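Local coordinates for alpha-1,2-Mannosidase (Trichoderma reesei, PDB 1HCU), which probably trims the alpha-1,2-linked mannose residues from N-linked high-mannose glycans as a calcium-dependent glycoside hydrolase of family 47, at residues A[236-248]-A[290-302]. Residues are numbered along the deposited sequence; the frame is centred on the assembly and turned at random.
Sequences SSGSWSGLMDSFY and LTFLSSYNGQSTS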
ATOM      1  N   SER A 236      -2.654 -23.725   3.572  1.00 20.87           N
ATOM      2  CA  SER A 236      -3.145 -23.070   4.771  1.00 18.79           C
ATOM      3  C   SER A 236      -2.085 -22.123   5.336  1.00 17.92           C
ATOM      4  O   SER A 236      -1.969 -21.967   6.551  1.00 19.10           O
ATOM      5  CB  SER A 236      -3.515 -24.119   5.824  1.00 19.62           C
ATOM      6  OG  SER A 236      -4.486 -25.022   5.318  1.00 21.52           O
ATOM      7  N   SER A 237      -1.316 -21.492   4.454  1.00 15.66           N
ATOM      8  CA  SER A 237      -0.276 -20.570   4.889  1.00 14.73           C
ATOM      9  C   SER A 237      -0.641 -19.126   4.553  1.00 14.24           C
ATOM     10  O   SER A 237      -1.456 -18.873   3.671  1.00 13.89           O
ATOM     11  CB  SER A 237       1.059 -20.919   4.229  1.00 12.92           C
ATOM     12  OG  SER A 237       1.036 -20.598   2.851  1.00 18.43           O
ATOM     13  N   GLY A 238      -0.027 -18.180   5.253  1.00 13.27           N
ATOM     14  CA  GLY A 238      -0.320 -16.787   4.991  1.00 12.02           C
ATOM     15  C   GLY A 238       0.428 -15.875   5.938  1.00 12.91           C
ATOM     16  O   GLY A 238       1.279 -16.341   6.700  1.00 13.50           O
ATOM     17  N   SER A 239       0.096 -14.586   5.899  1.00 11.69           N
ATOM     18  CA  SER A 239       0.736 -13.582   6.743  1.00 11.04           C
ATOM     19  C   SER A 239       0.119 -12.231   6.444  1.00 11.33           C
ATOM     20  O   SER A 239      -0.839 -12.135   5.683  1.00 11.78           O
ATOM     21  CB  SER A 239       2.217 -13.490   6.413  1.00 12.33           C
ATOM     22  OG  SER A 239       2.388 -12.897   5.133  1.00 10.66           O
ATOM     23  N   TRP A 240       0.682 -11.182   7.039  1.00 12.20           N
ATOM     24  CA  TRP A 240       0.211  -9.833   6.777  1.00 12.84           C
ATOM     25  C   TRP A 240       1.206  -9.102   5.874  1.00 14.25           C
ATOM     26  O   TRP A 240       1.285  -7.875   5.880  1.00 14.28           O
ATOM     27  CB  TRP A 240      -0.014  -9.059   8.082  1.00 12.02           C
ATOM     28  CG  TRP A 240      -1.304  -9.446   8.756  1.00  9.46           C
ATOM     29  CD1 TRP A 240      -1.580 -10.629   9.377  1.00  8.88           C
ATOM     30  CD2 TRP A 240      -2.512  -8.676   8.806  1.00  9.14           C
ATOM     31  NE1 TRP A 240      -2.884 -10.649   9.808  1.00  7.92           N
ATOM     32  CE2 TRP A 240      -3.483  -9.467   9.473  1.00  8.67           C
ATOM     33  CE3 TRP A 240      -2.871  -7.399   8.349  1.00  8.12           C
ATOM     34  CZ2 TRP A 240      -4.793  -9.022   9.698  1.00  7.99           C
ATOM     35  CZ3 TRP A 240      -4.179  -6.952   8.572  1.00  8.93           C
ATOM     36  CH2 TRP A 240      -5.123  -7.764   9.240  1.00  9.75           C
ATOM     37  N   SER A 241       1.966  -9.861   5.090  1.00 14.72           N
ATOM     38  CA  SER A 241       2.930  -9.252   4.182  1.00 16.45           C
ATOM     39  C   SER A 241       2.709  -9.697   2.733  1.00 15.01           C
ATOM     40  O   SER A 241       1.576  -9.922   2.314  1.00 14.63           O
ATOM     41  CB  SER A 241       4.371  -9.560   4.629  1.00 15.87           C
ATOM     42  OG  SER A 241       4.650 -10.940   4.544  1.00 21.51           O
ATOM     43  N   GLY A 242       3.791  -9.805   1.969  1.00 14.66           N
ATOM     44  CA  GLY A 242       3.686 -10.195   0.573  1.00 15.52           C
ATOM     45  C   GLY A 242       2.746 -11.347   0.269  1.00 15.77           C
ATOM     46  O   GLY A 242       2.702 -12.335   1.001  1.00 16.28           O
ATOM     47  N   LEU A 243       1.984 -11.204  -0.814  1.00 15.99           N
ATOM     48  CA  LEU A 243       1.043 -12.227  -1.262  1.00 14.57           C
ATOM     49  C   LEU A 243      -0.289 -12.323  -0.521  1.00 13.99           C
ATOM     50  O   LEU A 243      -1.170 -13.069  -0.955  1.00 13.67           O
ATOM     51  CB  LEU A 243       1.705 -13.607  -1.226  1.00 14.53           C
ATOM     52  CG  LEU A 243       2.981 -13.790  -2.039  1.00 16.20           C
ATOM     53  CD1 LEU A 243       3.501 -15.192  -1.777  1.00 15.37           C
ATOM     54  CD2 LEU A 243       2.713 -13.558  -3.529  1.00 16.87           C
ATOM     55  N   MET A 244      -0.452 -11.587   0.579  1.00 12.77           N
ATOM     56  CA  MET A 244      -1.703 -11.651   1.335  1.00 11.81           C
ATOM     57  C   MET A 244      -2.142 -10.326   1.953  1.00 12.03           C
ATOM     58  O   MET A 244      -3.338 -10.031   2.010  1.00 14.31           O
ATOM     59  CB  MET A 244      -1.588 -12.721   2.438  1.00 12.04           C
ATOM     60  CG  MET A 244      -2.839 -12.909   3.302  1.00  9.53           C
ATOM     61  SD  MET A 244      -2.716 -14.382   4.395  1.00 13.52           S
ATOM     62  CE  MET A 244      -3.049 -15.715   3.208  1.00  8.07           C
ATOM     63  N   ASP A 245      -1.177  -9.524   2.399  1.00 11.13           N
ATOM     64  CA  ASP A 245      -1.461  -8.243   3.050  1.00  8.96           C
ATOM     65  C   ASP A 245      -2.681  -7.439   2.595  1.00  9.58           C
ATOM     66  O   ASP A 245      -3.637  -7.270   3.355  1.00 11.03           O
ATOM     67  CB  ASP A 245      -0.234  -7.325   2.979  1.00 10.45           C
ATOM     68  CG  ASP A 245       0.375  -7.253   1.576  1.00 13.25           C
ATOM     69  OD1 ASP A 245      -0.324  -7.541   0.572  1.00  9.89           O
ATOM     70  OD2 ASP A 245       1.568  -6.893   1.489  1.00 12.61           O
ATOM     71  N   SER A 246      -2.655  -6.931   1.368  1.00  8.18           N
ATOM     72  CA  SER A 246      -3.755  -6.096   0.900  1.00 10.55           C
ATOM     73  C   SER A 246      -5.144  -6.743   0.856  1.00  9.93           C
ATOM     74  O   SER A 246      -6.140  -6.034   0.748  1.00  9.52           O
ATOM     75  CB  SER A 246      -3.399  -5.444  -0.452  1.00  9.41           C
ATOM     76  OG  SER A 246      -2.885  -6.369  -1.397  1.00 14.87           O
ATOM     77  N   PHE A 247      -5.217  -8.072   0.956  1.00 11.11           N
ATOM     78  CA  PHE A 247      -6.512  -8.762   0.964  1.00  9.78           C
ATOM     79  C   PHE A 247      -7.284  -8.436   2.249  1.00  9.58           C
ATOM     80  O   PHE A 247      -8.452  -8.050   2.196  1.00  8.57           O
ATOM     81  CB  PHE A 247      -6.338 -10.280   0.862  1.00 11.21           C
ATOM     82  CG  PHE A 247      -7.549 -11.046   1.318  1.00 10.94           C
ATOM     83  CD1 PHE A 247      -7.559 -11.680   2.553  1.00  9.93           C
ATOM     84  CD2 PHE A 247      -8.712 -11.042   0.556  1.00 10.02           C
ATOM     85  CE1 PHE A 247      -8.721 -12.296   3.034  1.00 11.88           C
ATOM     86  CE2 PHE A 247      -9.874 -11.650   1.022  1.00 11.80           C
ATOM     87  CZ  PHE A 247      -9.882 -12.277   2.265  1.00 12.18           C
ATOM     88  N   TYR A 248      -6.628  -8.617   3.395  1.00  9.51           N
ATOM     89  CA  TYR A 248      -7.233  -8.314   4.690  1.00 10.33           C
ATOM     90  C   TYR A 248      -7.541  -6.823   4.759  1.00 11.33           C
ATOM     91  O   TYR A 248      -8.580  -6.421   5.288  1.00 11.91           O
ATOM     92  CB  TYR A 248      -6.281  -8.685   5.837  1.00  9.25           C
ATOM     93  CG  TYR A 248      -6.080 -10.175   5.996  1.00 10.26           C
ATOM     94  CD1 TYR A 248      -4.803 -10.717   6.133  1.00 10.97           C
ATOM     95  CD2 TYR A 248      -7.166 -11.042   5.979  1.00 10.85           C
ATOM     96  CE1 TYR A 248      -4.616 -12.089   6.242  1.00  9.92           C
ATOM     97  CE2 TYR A 248      -6.993 -12.409   6.088  1.00  8.88           C
ATOM     98  CZ  TYR A 248      -5.718 -12.927   6.214  1.00 10.42           C
ATOM     99  OH  TYR A 248      -5.549 -14.288   6.297  1.00 10.99           O
ATOM    100  N   LEU A 290       7.871  -5.478  22.839  1.00 18.45           N
ATOM    101  CA  LEU A 290       7.626  -5.331  21.417  1.00 16.35           C
ATOM    102  C   LEU A 290       6.664  -6.382  20.902  1.00 16.19           C
ATOM    103  O   LEU A 290       6.636  -7.511  21.392  1.00 15.90           O
ATOM    104  CB  LEU A 290       8.937  -5.451  20.647  1.00 16.51           C
ATOM    105  CG  LEU A 290       9.637  -4.190  20.149  1.00 14.61           C
ATOM    106  CD1 LEU A 290       9.476  -3.013  21.092  1.00 13.14           C
ATOM    107  CD2 LEU A 290      11.082  -4.551  19.973  1.00 11.34           C
ATOM    108  N   THR A 291       5.880  -6.006  19.902  1.00 14.13           N
ATOM    109  CA  THR A 291       4.943  -6.931  19.309  1.00 14.28           C
ATOM    110  C   THR A 291       5.008  -6.879  17.787  1.00 15.02           C
ATOM    111  O   THR A 291       4.776  -5.826  17.191  1.00 15.06           O
ATOM    112  CB  THR A 291       3.501  -6.623  19.738  1.00 14.65           C
ATOM    113  OG1 THR A 291       3.381  -6.764  21.162  1.00 17.77           O
ATOM    114  CG2 THR A 291       2.537  -7.588  19.056  1.00 12.07           C
ATOM    115  N   PHE A 292       5.321  -8.017  17.169  1.00 14.41           N
ATOM    116  CA  PHE A 292       5.389  -8.133  15.709  1.00 14.63           C
ATOM    117  C   PHE A 292       4.395  -9.199  15.246  1.00 14.58           C
ATOM    118  O   PHE A 292       3.877  -9.970  16.052  1.00 13.90           O
ATOM    119  CB  PHE A 292       6.794  -8.553  15.241  1.00 10.98           C
ATOM    120  CG  PHE A 292       7.875  -7.564  15.580  1.00 12.23           C
ATOM    121  CD1 PHE A 292       7.786  -6.236  15.157  1.00 12.03           C
ATOM    122  CD2 PHE A 292       8.974  -7.951  16.344  1.00 11.14           C
ATOM    123  CE1 PHE A 292       8.775  -5.315  15.494  1.00 13.15           C
ATOM    124  CE2 PHE A 292       9.971  -7.033  16.685  1.00  9.46           C
ATOM    125  CZ  PHE A 292       9.871  -5.716  16.262  1.00 10.80           C
ATOM    126  N   LEU A 293       4.139  -9.246  13.942  1.00 15.00           N
ATOM    127  CA  LEU A 293       3.224 -10.240  13.390  1.00 14.70           C
ATOM    128  C   LEU A 293       4.024 -11.371  12.738  1.00 16.24           C
ATOM    129  O   LEU A 293       4.871 -11.127  11.864  1.00 16.30           O
ATOM    130  CB  LEU A 293       2.280  -9.599  12.358  1.00 12.27           C
ATOM    131  CG  LEU A 293       1.297  -8.537  12.885  1.00 12.16           C
ATOM    132  CD1 LEU A 293       0.274  -8.147  11.807  1.00  7.82           C
ATOM    133  CD2 LEU A 293       0.579  -9.094  14.097  1.00  9.12           C
ATOM    134  N   SER A 294       3.771 -12.603  13.180  1.00 14.57           N
ATOM    135  CA  SER A 294       4.445 -13.772  12.621  1.00 14.27           C
ATOM    136  C   SER A 294       3.659 -14.228  11.400  1.00 13.38           C
ATOM    137  O   SER A 294       2.507 -13.827  11.218  1.00 10.72           O
ATOM    138  CB  SER A 294       4.475 -14.933  13.626  1.00 15.04           C
ATOM    139  OG  SER A 294       5.306 -14.662  14.742  1.00 20.98           O
ATOM    140  N   SER A 295       4.291 -15.054  10.568  1.00 11.19           N
ATOM    141  CA  SER A 295       3.641 -15.611   9.391  1.00 12.46           C
ATOM    142  C   SER A 295       3.123 -16.950   9.888  1.00 12.59           C
ATOM    143  O   SER A 295       3.471 -17.374  10.994  1.00 12.37           O
ATOM    144  CB  SER A 295       4.647 -15.837   8.266  1.00 13.27           C
ATOM    145  OG  SER A 295       5.618 -16.788   8.658  1.00 14.81           O
ATOM    146  N   TYR A 296       2.312 -17.631   9.085  1.00 11.99           N
ATOM    147  CA  TYR A 296       1.762 -18.905   9.526  1.00  9.22           C
ATOM    148  C   TYR A 296       1.568 -19.926   8.429  1.00 10.07           C
ATOM    149  O   TYR A 296       1.511 -19.597   7.247  1.00 10.37           O
ATOM    150  CB  TYR A 296       0.422 -18.674  10.241  1.00  6.85           C
ATOM    151  CG  TYR A 296      -0.663 -18.115   9.343  1.00  7.61           C
ATOM    152  CD1 TYR A 296      -1.446 -18.958   8.544  1.00  5.85           C
ATOM    153  CD2 TYR A 296      -0.884 -16.737   9.259  1.00  5.65           C
ATOM    154  CE1 TYR A 296      -2.424 -18.435   7.674  1.00  4.42           C
ATOM    155  CE2 TYR A 296      -1.853 -16.212   8.398  1.00  8.07           C
ATOM    156  CZ  TYR A 296      -2.616 -17.068   7.608  1.00  6.64           C
ATOM    157  OH  TYR A 296      -3.551 -16.548   6.752  1.00  8.72           O
ATOM    158  N   ASN A 297       1.468 -21.177   8.852  1.00 10.91           N
ATOM    159  CA  ASN A 297       1.244 -22.301   7.967  1.00 12.65           C
ATOM    160  C   ASN A 297       0.646 -23.344   8.891  1.00 13.09           C
ATOM    161  O   ASN A 297       1.351 -23.983   9.674  1.00 12.43           O
ATOM    162  CB  ASN A 297       2.563 -22.784   7.361  1.00 13.50           C
ATOM    163  CG  ASN A 297       2.349 -23.785   6.238  1.00 16.34           C
ATOM    164  OD1 ASN A 297       3.253 -24.064   5.459  1.00 18.86           O
ATOM    165  ND2 ASN A 297       1.146 -24.331   6.154  1.00 16.51           N
ATOM    166  N   GLY A 298      -0.669 -23.503   8.809  1.00 15.09           N
ATOM    167  CA  GLY A 298      -1.341 -24.437   9.690  1.00 16.91           C
ATOM    168  C   GLY A 298      -1.414 -23.719  11.024  1.00 18.78           C
ATOM    169  O   GLY A 298      -1.548 -22.495  11.057  1.00 18.49           O
ATOM    170  N   GLN A 299      -1.301 -24.461  12.118  1.00 19.73           N
ATOM    171  CA  GLN A 299      -1.350 -23.865  13.443  1.00 21.98           C
ATOM    172  C   GLN A 299       0.056 -23.436  13.870  1.00 21.86           C
ATOM    173  O   GLN A 299       0.265 -23.014  14.998  1.00 23.64           O
ATOM    174  CB  GLN A 299      -1.912 -24.868  14.452  1.00 25.08           C
ATOM    175  CG  GLN A 299      -3.020 -25.757  13.897  1.00 29.62           C
ATOM    176  CD  GLN A 299      -4.177 -24.958  13.348  1.00 33.30           C
ATOM    177  OE1 GLN A 299      -4.747 -24.115  14.048  1.00 36.28           O
ATOM    178  NE2 GLN A 299      -4.538 -25.214  12.094  1.00 31.71           N
ATOM    179  N   SER A 300       1.024 -23.540  12.967  1.00 21.69           N
ATOM    180  CA  SER A 300       2.393 -23.153  13.295  1.00 21.05           C
ATOM    181  C   SER A 300       2.707 -21.751  12.766  1.00 20.87           C
ATOM    182  O   SER A 300       2.307 -21.390  11.653  1.00 19.37           O
ATOM    183  CB  SER A 300       3.388 -24.153  12.698  1.00 19.79           C
ATOM    184  OG  SER A 300       3.611 -23.884  11.325  1.00 22.16           O
ATOM    185  N   THR A 301       3.433 -20.968  13.561  1.00 18.72           N
ATOM    186  CA  THR A 301       3.790 -19.607  13.167  1.00 18.41           C
ATOM    187  C   THR A 301       5.304 -19.432  13.092  1.00 17.26           C
ATOM    188  O   THR A 301       6.048 -20.118  13.778  1.00 18.51           O
ATOM    189  CB  THR A 301       3.205 -18.565  14.152  1.00 17.24           C
ATOM    190  OG1 THR A 301       3.774 -18.757  15.453  1.00 14.52           O
ATOM    191  CG2 THR A 301       1.684 -18.710  14.246  1.00 17.99           C
ATOM    192  N   SER A 302       5.755 -18.512  12.252  1.00 16.43           N
ATOM    193  CA  SER A 302       7.183 -18.280  12.087  1.00 16.84           C
ATOM    194  C   SER A 302       7.552 -16.839  12.446  1.00 16.33           C
ATOM    195  O   SER A 302       7.002 -15.895  11.878  1.00 16.12           O
ATOM    196  CB  SER A 302       7.582 -18.589  10.645  1.00 16.08           C
ATOM    197  OG  SER A 302       8.956 -18.325  10.440  1.00 21.13           O
TER
HETATM  198  O   HOH W   1      -0.160 -25.023   3.933  1.00 16.26           O
HETATM  199  O   HOH W   2       2.201 -11.756   9.642  1.00 11.78           O
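Gly238 and Tyr296 form the hydrogen-bonded pair of a short antiparallel bridge, Gly238 N giving to Tyr296 O and Tyr296 N to Gly238 O, both at 2.9 Å. The two-residue strand 237-238 thereby becomes an edge of an antiparallel sheet in the family 47 catalytic domain, whose core is an (alpha/alpha)7 barrel, and lies beside the hairpin whose type II' turn runs from Asn297 to Ser300. A third bond, from Gly298 N to Ser236 O, extends the pairing to the turn.

How an aromatic residue can exploit a glycine opposite it is well illustrated here. With CG set between its own backbone N and carbonyl carbon (chi1 65°), Tyr296 lays its ring across the neighbouring strand, and Gly238 CA sits over the face in a CH-pi contact, 3.8 Å from the ring centroid. Beyond, the phenol OH bonds to Ile222 O and receives a weak bond from Tyr248 OH; Met244 SD, 3.3 Å from Tyr296 OH, approaches obliquely as a Met-aromatic partner. A leucine in place of Tyr296 would probably leave Ile222 O without this hydroxyl and strip Gly238 of its aromatic cover.

Residues 236-248 continue through Trp240 to Asp245, a predicted active-site residue, so this bridge lies on the chain leading to the probable active site. Water joins Trp240 N to Ser294 O. The indole is sandwiched: Tyr248 CD1 lies over the centre of one face, while on the opposite face Leu293 CD1 is offset toward the rim, 3.7 Å from Trp240 CG.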